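Local coordinates for Beta/gamma crystallin 'Greek key' domain-containing protein (Methanosaeta thermophila PT, PDB 5HT7), which binds transition metal ions such as iron(II) through a betagamma-crystallin domain that assembles into a trimer, at the interface of chains A and B. Coordinates in Å, arbitrary orientation; residue numbers count along the deposited sequence, not the author numbering. Chains: chain A/B, Uncharacterized protein.

Contact 1: the interface of chains A and B. Residues chain A 3, 14, 16; chain B 14, 16, 18.
At A:His14 and B:His14 the first torsion (70° in A:His14) sets CG between the backbone N and the carbonyl carbon, whereas A:His16 and B:His16 carry CG beside the backbone N and opposite the carbonyl carbon (-62° in both). These two settings, at the two ends of strand 14-16 in each chain, bring the imidazoles of one strand together and aim their NE2 atoms at the other chain. All four belong to the iron(II)-binding site of this betagamma-crystallin. Across the interface NE2 of A:His16 and NE2 of B:His16 are 3.1 Å apart, and NE2 of A:His14 lies 3.2 Å from NE2 of both B:His14 and B:His16. Within chain A the NE2 atoms of A:His14 and A:His16 are also 3.2 Å apart, while NE2 of A:His16 and NE2 of B:His14 are separated by 4.5 Å. Short edges and one longer diagonal are what an octahedron of nitrogens round a single metal would give, with A:His16 and B:His14 on opposite sides of it; the third chain of the trimer would presumably complete the set. The rings meet edge-to-face, not stacked: A:His14 stands at 89° to B:His16, its NE2 in the plane of that ring and at its edge, and NE2 of B:His14 takes the same position at the edge of A:His14. Such turning lets each ring point a nitrogen at the common centre without its neighbours' faces colliding. With an alanine in place of A:His14, the metal would probably be left without one of its nitrogen ligands, and the rings of B:His14 and B:His16, no longer wedged by the imidazole, would probably be freer to turn. To one side of the cluster the contact turns apolar, where methyl CG2 of A:Val3 approaches CZ of B:Phe18 at 4.4 Å.

Contact 2: the interface of chains A and B. Residues chain A 3, 5, 38, 40, 64; chain B 18.
Strands 3-5, 36-39 and 63-65 of chain A, together with A:Leu40 just past the second of them, receive the loop that follows strand 14-16 of chain B, from which B:Phe18 projects. The phenyl ring rests with one face on an apolar patch of chain A, and the residue hides 97 Å² against that chain. A:Val38 comes from the opposite direction and lays both methyls on one face of the ring: CG2 sits over the middle, 3.9 Å from the centroid in a CH-pi contact, and CG1 lies over the same face, toward its CD1-CE1 side, 3.8 Å from CE1. A first torsion of 173° at A:Val38, with CG1 opposite the backbone N, turns the two methyls toward the ring at once. A:Phe5 comes from the direction opposed to B:Phe18, and its CZ touches CE2 of that ring at 3.5 Å; CZ of B:Phe18 lies in the plane of the A:Phe5 ring, at its edge, so the two aromatics do not stack face to face. Near the CB end of the side chain, terminal methyl CD1 of A:Ile64 packs on CB of B:Phe18 at 3.9 Å. On the far rim A:Leu40 runs roughly at right angles to the phenylalanine and offers CD2 to CE1 at 4.2 Å. By burying one aromatic side chain against the neighbouring subunit, the site probably helps to hold the trimer together.

Contact 1: the interface of chains A and B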
ATOM      1  N   VAL A   3       7.229  -2.240   4.144  1.00 20.77           N
ATOM      2  CA  VAL A   3       5.889  -2.789   4.282  1.00 18.02           C
ATOM      3  C   VAL A   3       5.895  -3.995   5.209  1.00 19.32           C
ATOM      4  O   VAL A   3       6.715  -4.891   5.040  1.00 18.89           O
ATOM      5  CB  VAL A   3       5.293  -3.223   2.922  1.00 19.03           C
ATOM      6  CG1 VAL A   3       3.792  -3.462   3.069  1.00 20.16           C
ATOM      7  CG2 VAL A   3       5.550  -2.163   1.872  1.00 22.24           C
ATOM      8  N   HIS A  14      -1.625  -5.688   5.452  1.00 22.11           N
ATOM      9  CA  HIS A  14      -0.300  -5.095   5.388  1.00 18.31           C
ATOM     10  C   HIS A  14      -0.338  -3.668   5.906  1.00 20.28           C
ATOM     11  O   HIS A  14      -1.410  -3.069   6.033  1.00 21.17           O
ATOM     12  CB  HIS A  14       0.242  -5.150   3.956  1.00 21.16           C
ATOM     13  CG  HIS A  14      -0.454  -4.229   3.007  1.00 18.82           C
ATOM     14  ND1 HIS A  14      -1.575  -4.599   2.298  1.00 18.58           N
ATOM     15  CD2 HIS A  14      -0.171  -2.958   2.632  1.00 18.50           C
ATOM     16  CE1 HIS A  14      -1.963  -3.592   1.533  1.00 22.79           C
ATOM     17  NE2 HIS A  14      -1.131  -2.583   1.727  1.00 19.77           N
ATOM     18  N   HIS A  16       2.019   0.060   5.659  1.00 19.35           N
ATOM     19  CA  HIS A  16       3.102   0.859   5.097  1.00 18.84           C
ATOM     20  C   HIS A  16       3.757   1.718   6.147  1.00 20.82           C
ATOM     21  O   HIS A  16       3.065   2.414   6.908  1.00 20.38           O
ATOM     22  CB  HIS A  16       2.578   1.773   3.994  1.00 18.07           C
ATOM     23  CG  HIS A  16       1.999   1.022   2.840  1.00 17.83           C
ATOM     24  ND1 HIS A  16       2.774   0.537   1.815  1.00 19.96           N
ATOM     25  CD2 HIS A  16       0.728   0.646   2.569  1.00 19.79           C
ATOM     26  CE1 HIS A  16       2.004  -0.090   0.942  1.00 21.11           C
ATOM     27  NE2 HIS A  16       0.758  -0.040   1.378  1.00 16.32           N
TER
ATOM     28  N   HIS B  14      -6.797  -4.165  -1.778  1.00 19.79           N
ATOM     29  CA  HIS B  14      -5.714  -4.210  -2.744  1.00 22.14           C
ATOM     30  C   HIS B  14      -4.571  -5.080  -2.240  1.00 22.98           C
ATOM     31  O   HIS B  14      -4.533  -5.444  -1.061  1.00 21.67           O
ATOM     32  CB  HIS B  14      -5.227  -2.795  -3.069  1.00 19.16           C
ATOM     33  CG  HIS B  14      -4.545  -2.121  -1.926  1.00 21.75           C
ATOM     34  ND1 HIS B  14      -5.228  -1.391  -0.975  1.00 19.56           N
ATOM     35  CD2 HIS B  14      -3.239  -2.067  -1.577  1.00 18.71           C
ATOM     36  CE1 HIS B  14      -4.372  -0.914  -0.092  1.00 21.40           C
ATOM     37  NE2 HIS B  14      -3.163  -1.317  -0.432  1.00 19.29           N
ATOM     38  N   HIS B  16      -0.202  -5.798  -2.834  1.00 18.02           N
ATOM     39  CA  HIS B  16       1.085  -5.407  -3.421  1.00 16.60           C
ATOM     40  C   HIS B  16       1.883  -6.597  -3.872  1.00 19.92           C
ATOM     41  O   HIS B  16       2.051  -7.564  -3.116  1.00 19.46           O
ATOM     42  CB  HIS B  16       1.899  -4.612  -2.415  1.00 17.13           C
ATOM     43  CG  HIS B  16       1.229  -3.348  -2.007  1.00 17.88           C
ATOM     44  ND1 HIS B  16       1.310  -2.196  -2.758  1.00 14.82           N
ATOM     45  CD2 HIS B  16       0.428  -3.063  -0.954  1.00 16.61           C
ATOM     46  CE1 HIS B  16       0.620  -1.241  -2.163  1.00 19.47           C
ATOM     47  NE2 HIS B  16       0.064  -1.747  -1.077  1.00 16.88           N
ATOM     48  N   PHE B  18       5.532  -7.935  -5.353  1.00 18.81           N
ATOM     49  CA  PHE B  18       6.952  -7.614  -5.430  1.00 22.87           C
ATOM     50  C   PHE B  18       7.665  -8.636  -6.294  1.00 21.02           C
ATOM     51  O   PHE B  18       7.868  -9.759  -5.872  1.00 22.85           O
ATOM     52  CB  PHE B  18       7.563  -7.570  -4.034  1.00 23.55           C
ATOM     53  CG  PHE B  18       6.799  -6.698  -3.095  1.00 21.14           C
ATOM     54  CD1 PHE B  18       7.072  -5.352  -3.014  1.00 24.29           C
ATOM     55  CD2 PHE B  18       5.760  -7.222  -2.333  1.00 28.09           C
ATOM     56  CE1 PHE B  18       6.347  -4.536  -2.162  1.00 27.17           C
ATOM     57  CE2 PHE B  18       5.034  -6.406  -1.482  1.00 25.51           C
ATOM     58  CZ  PHE B  18       5.333  -5.069  -1.410  1.00 21.37           C
TER

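Contact 2: the interface of chains A and B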
ATOM      1  N   VAL A   3       7.229  -2.240   4.144  1.00 20.77           N
ATOM      2  CA  VAL A   3       5.889  -2.789   4.282  1.00 18.02           C
ATOM      3  C   VAL A   3       5.895  -3.995   5.209  1.00 19.32           C
ATOM      4  O   VAL A   3       6.715  -4.891   5.040  1.00 18.89           O
ATOM      5  CB  VAL A   3       5.293  -3.223   2.922  1.00 19.03           C
ATOM      6  CG1 VAL A   3       3.792  -3.462   3.069  1.00 20.16           C
ATOM      7  CG2 VAL A   3       5.550  -2.163   1.872  1.00 22.24           C
ATOM      8  N   PHE A   5       3.695  -7.254   6.890  1.00 21.81           N
ATOM      9  CA  PHE A   5       2.621  -8.154   6.502  1.00 19.21           C
ATOM     10  C   PHE A   5       2.268  -9.072   7.665  1.00 22.87           C
ATOM     11  O   PHE A   5       3.158  -9.585   8.346  1.00 22.15           O
ATOM     12  CB  PHE A   5       3.022  -9.005   5.284  1.00 21.01           C
ATOM     13  CG  PHE A   5       3.251  -8.213   4.027  1.00 23.18           C
ATOM     14  CD1 PHE A   5       2.224  -8.015   3.126  1.00 24.51           C
ATOM     15  CD2 PHE A   5       4.489  -7.663   3.752  1.00 23.02           C
ATOM     16  CE1 PHE A   5       2.420  -7.271   1.974  1.00 22.97           C
ATOM     17  CE2 PHE A   5       4.700  -6.924   2.599  1.00 25.10           C
ATOM     18  CZ  PHE A   5       3.655  -6.726   1.708  1.00 20.41           C
ATOM     19  N   VAL A  38       8.769  -6.205   3.610  1.00 22.59           N
ATOM     20  CA  VAL A  38       9.512  -5.791   2.439  1.00 23.64           C
ATOM     21  C   VAL A  38      10.128  -4.433   2.727  1.00 25.04           C
ATOM     22  O   VAL A  38       9.458  -3.534   3.231  1.00 22.93           O
ATOM     23  CB  VAL A  38       8.624  -5.709   1.180  1.00 23.43           C
ATOM     24  CG1 VAL A  38       9.420  -5.106   0.019  1.00 23.34           C
ATOM     25  CG2 VAL A  38       8.094  -7.092   0.813  1.00 22.63           C
ATOM     26  N   LEU A  40      11.822  -1.310   0.873  1.00 26.97           N
ATOM     27  CA  LEU A  40      11.949  -0.766  -0.475  1.00 32.51           C
ATOM     28  C   LEU A  40      13.176   0.125  -0.612  1.00 37.14           C
ATOM     29  O   LEU A  40      13.824   0.159  -1.653  1.00 35.41           O
ATOM     30  CB  LEU A  40      10.689   0.015  -0.851  1.00 30.16           C
ATOM     31  CG  LEU A  40       9.433  -0.864  -0.851  1.00 33.19           C
ATOM     32  CD1 LEU A  40       8.170  -0.022  -0.848  1.00 43.73           C
ATOM     33  CD2 LEU A  40       9.465  -1.794  -2.045  1.00 33.87           C
ATOM     34  N   ILE A  64      13.326  -8.592   0.372  1.00 28.28           N
ATOM     35  CA  ILE A  64      12.091  -9.285   0.711  1.00 30.13           C
ATOM     36  C   ILE A  64      12.373 -10.299   1.820  1.00 33.16           C
ATOM     37  O   ILE A  64      13.215 -11.189   1.657  1.00 35.91           O
ATOM     38  CB  ILE A  64      11.491  -9.997  -0.529  1.00 29.33           C
ATOM     39  CG1 ILE A  64      11.170  -8.976  -1.629  1.00 29.93           C
ATOM     40  CG2 ILE A  64      10.246 -10.768  -0.160  1.00 29.27           C
ATOM     41  CD1 ILE A  64      10.651  -9.606  -2.925  1.00 27.85           C
TER
ATOM     42  N   PHE B  18       5.532  -7.935  -5.353  1.00 18.81           N
ATOM     43  CA  PHE B  18       6.952  -7.614  -5.430  1.00 22.87           C
ATOM     44  C   PHE B  18       7.665  -8.636  -6.294  1.00 21.02           C
ATOM     45  O   PHE B  18       7.868  -9.759  -5.872  1.00 22.85           O
ATOM     46  CB  PHE B  18       7.563  -7.570  -4.034  1.00 23.55           C
ATOM     47  CG  PHE B  18       6.799  -6.698  -3.095  1.00 21.14           C
ATOM     48  CD1 PHE B  18       7.072  -5.352  -3.014  1.00 24.29           C
ATOM     49  CD2 PHE B  18       5.760  -7.222  -2.333  1.00 28.09           C
ATOM     50  CE1 PHE B  18       6.347  -4.536  -2.162  1.00 27.17           C
ATOM     51  CE2 PHE B  18       5.034  -6.406  -1.482  1.00 25.51           C
ATOM     52  CZ  PHE B  18       5.333  -5.069  -1.410  1.00 21.37           C
TER

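The C-alpha centres of contact 1 and contact 2 lie about 7 Å apart, and the two share A:Val3 and B:Phe18, so they form one continuous surface. In chain B a short stretch serves both: strand 14-16 supplies the metal-binding histidines, and the loop after it supplies the phenylalanine. In chain A, strand 3-5 borders both. The seated aromatic of contact 2 may therefore help to position the histidines of contact 1. Repeated between the subunits of the trimer, this pairing would surround a shared metal centre with hydrophobic joints.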